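Local structure of spectinomycin 9-adenylyltransferase (Enterococcus faecalis, 6SXJ) at residues E10-N13 with K14-I18. The protein confers resistance to spectinomycin by transferring an adenylyl group from ATP to the antibiotic, giving 9-O-adenylylspectinomycin and releasing diphosphate. Numbering follows the deposited sequence.
Sequences EQIN and KVKKI
The N13 amide faces two lysines of the following helical turn, its oxygen turned to K17 and its nitrogen to K16. The carbonyl end lies against the aliphatic part of K17: N13 OD1 is 3.0 Å from K17 CE and 3.5 Å from K17 CD. At the other end, N13 ND2 sits 3.7 Å from K16 NZ, a proximity of two donors and not a hydrogen bond. With N13 CG anti to the backbone N (chi1 -156°), the amide is carried over to the side from which both lysines rise. K16 CG lies beside its own backbone N and 3.1 Å from I12 O; a bend at chi3 (49°) then carries the ammonium toward the N13 amide. K16 CD also meets I12 CG2 at 4.2 Å, a light aliphatic touch. The first carbons of K14 run alongside E10 O, CB nearest, while the charged ends of E10 and K14 stay well apart. Beneath the side chains the backbone is regular α-helix: i to i+4 bonds run from K14 N to E10 O (2.8 Å), V15 N to Q11 O, K16 N to I12 O and K17 N to N13 O. V15 CG2 packs 3.3 Å from Q11 O on the buried side of helix 8-23, where V15 also meets F49, I85 and L87 of the nucleotidyltransferase domain's sheet. There Q11 NE2 bonds to I72 O and Q11 OE1 accepts from R83 N, tying the helix to the connection between helix 59-69 and strand 85-91. This part of helix 8-23 is thus amphipathic. On its polar side the amide oxygen probably suits the polarised CH2 beside the K17 ammonium, whereas K16 NZ gains no bond from ND2 and probably relies on solvent or other partners.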
ATOM      1  N   GLU A  10       3.886  17.419 -11.353  1.00 46.49           N
ATOM      2  CA  GLU A  10       2.997  18.317 -10.619  1.00 55.36           C
ATOM      3  C   GLU A  10       2.216  17.551  -9.549  1.00 49.53           C
ATOM      4  O   GLU A  10       1.922  18.095  -8.478  1.00 54.16           O
ATOM      5  CB  GLU A  10       2.018  19.027 -11.561  1.00 64.46           C
ATOM      6  CG  GLU A  10       2.590  20.089 -12.500  1.00 66.27           C
ATOM      7  CD  GLU A  10       1.647  20.371 -13.680  1.00 73.22           C
ATOM      8  OE1 GLU A  10       1.170  19.409 -14.326  1.00 60.90           O
ATOM      9  OE2 GLU A  10       1.373  21.556 -13.962  1.00 79.21           O
ATOM     10  N   GLN A  11       1.844  16.299  -9.835  1.00 47.61           N
ATOM     11  CA  GLN A  11       1.179  15.466  -8.832  1.00 50.01           C
ATOM     12  C   GLN A  11       1.977  15.459  -7.537  1.00 44.70           C
ATOM     13  O   GLN A  11       1.473  15.832  -6.474  1.00 47.43           O
ATOM     14  CB  GLN A  11       1.013  14.036  -9.349  1.00 41.50           C
ATOM     15  CG  GLN A  11      -0.174  13.834 -10.271  1.00 38.71           C
ATOM     16  CD  GLN A  11      -0.654  12.417 -10.279  1.00 48.32           C
ATOM     17  OE1 GLN A  11      -0.122  11.582 -11.017  1.00 46.59           O
ATOM     18  NE2 GLN A  11      -1.681  12.118  -9.447  1.00 50.95           N
ATOM     19  N   ILE A  12       3.258  15.085  -7.629  1.00 48.06           N
ATOM     20  CA  ILE A  12       4.096  15.016  -6.437  1.00 41.81           C
ATOM     21  C   ILE A  12       4.260  16.390  -5.812  1.00 49.43           C
ATOM     22  O   ILE A  12       4.223  16.539  -4.584  1.00 54.23           O
ATOM     23  CB  ILE A  12       5.455  14.387  -6.769  1.00 39.18           C
ATOM     24  CG1 ILE A  12       5.254  12.997  -7.356  1.00 46.59           C
ATOM     25  CG2 ILE A  12       6.321  14.319  -5.527  1.00 45.45           C
ATOM     26  CD1 ILE A  12       6.547  12.315  -7.735  1.00 55.76           C
ATOM     27  N   ASN A  13       4.436  17.417  -6.639  1.00 58.92           N
ATOM     28  CA  ASN A  13       4.720  18.742  -6.100  1.00 53.43           C
ATOM     29  C   ASN A  13       3.513  19.322  -5.376  1.00 45.47           C
ATOM     30  O   ASN A  13       3.663  19.963  -4.329  1.00 51.55           O
ATOM     31  CB  ASN A  13       5.164  19.676  -7.220  1.00 53.77           C
ATOM     32  CG  ASN A  13       5.991  20.825  -6.711  1.00 62.32           C
ATOM     33  OD1 ASN A  13       5.549  21.975  -6.730  1.00 77.99           O
ATOM     34  ND2 ASN A  13       7.201  20.523  -6.238  1.00 61.32           N
ATOM     35  N   LYS A  14       2.312  19.126  -5.923  1.00 42.89           N
ATOM     36  CA  LYS A  14       1.109  19.601  -5.247  1.00 53.97           C
ATOM     37  C   LYS A  14       0.910  18.893  -3.909  1.00 46.10           C
ATOM     38  O   LYS A  14       0.474  19.512  -2.935  1.00 45.88           O
ATOM     39  CB  LYS A  14      -0.114  19.398  -6.143  1.00 61.70           C
ATOM     40  CG  LYS A  14      -0.623  20.674  -6.797  1.00 81.61           C
ATOM     41  CD  LYS A  14      -1.097  20.439  -8.220  1.00 99.65           C
ATOM     42  CE  LYS A  14      -1.350  21.736  -8.977  1.00115.27           C
ATOM     43  NZ  LYS A  14      -2.374  22.609  -8.270  1.00 86.54           N
ATOM     44  N   VAL A  15       1.245  17.603  -3.837  1.00 47.46           N
ATOM     45  CA  VAL A  15       1.130  16.887  -2.567  1.00 47.73           C
ATOM     46  C   VAL A  15       2.063  17.495  -1.530  1.00 50.69           C
ATOM     47  O   VAL A  15       1.684  17.678  -0.366  1.00 49.96           O
ATOM     48  CB  VAL A  15       1.414  15.384  -2.762  1.00 43.02           C
ATOM     49  CG1 VAL A  15       1.524  14.678  -1.398  1.00 51.04           C
ATOM     50  CG2 VAL A  15       0.325  14.737  -3.620  1.00 46.60           C
ATOM     51  N   LYS A  16       3.296  17.819  -1.935  1.00 57.37           N
ATOM     52  CA  LYS A  16       4.262  18.399  -1.003  1.00 45.00           C
ATOM     53  C   LYS A  16       3.767  19.729  -0.455  1.00 43.05           C
ATOM     54  O   LYS A  16       3.910  20.013   0.741  1.00 52.88           O
ATOM     55  CB  LYS A  16       5.613  18.593  -1.692  1.00 53.96           C
ATOM     56  CG  LYS A  16       6.195  17.342  -2.321  1.00 53.92           C
ATOM     57  CD  LYS A  16       7.308  17.693  -3.320  1.00 62.12           C
ATOM     58  CE  LYS A  16       8.317  18.670  -2.742  1.00 63.71           C
ATOM     59  NZ  LYS A  16       9.441  18.945  -3.702  1.00 70.40           N
ATOM     60  N   LYS A  17       3.190  20.561  -1.315  1.00 50.66           N
ATOM     61  CA  LYS A  17       2.769  21.886  -0.880  1.00 57.22           C
ATOM     62  C   LYS A  17       1.494  21.814  -0.053  1.00 51.57           C
ATOM     63  O   LYS A  17       1.347  22.554   0.930  1.00 52.32           O
ATOM     64  CB  LYS A  17       2.599  22.790  -2.097  1.00 57.16           C
ATOM     65  CG  LYS A  17       3.936  23.042  -2.823  1.00 50.95           C
ATOM     66  CD  LYS A  17       3.744  23.660  -4.196  1.00 66.02           C
ATOM     67  CE  LYS A  17       5.059  24.211  -4.753  1.00 63.60           C
ATOM     68  NZ  LYS A  17       5.641  25.281  -3.896  1.00 69.66           N
ATOM     69  N   ILE A  18       0.576  20.915  -0.415  1.00 46.16           N
ATOM     70  CA  ILE A  18      -0.598  20.692   0.429  1.00 48.56           C
ATOM     71  C   ILE A  18      -0.155  20.398   1.851  1.00 47.40           C
ATOM     72  O   ILE A  18      -0.565  21.068   2.809  1.00 54.17           O
ATOM     73  CB  ILE A  18      -1.465  19.550  -0.127  1.00 51.44           C
ATOM     74  CG1 ILE A  18      -2.206  20.010  -1.382  1.00 48.02           C
ATOM     75  CG2 ILE A  18      -2.468  19.078   0.940  1.00 57.18           C
ATOM     76  CD1 ILE A  18      -2.555  18.876  -2.317  1.00 54.80           C
TER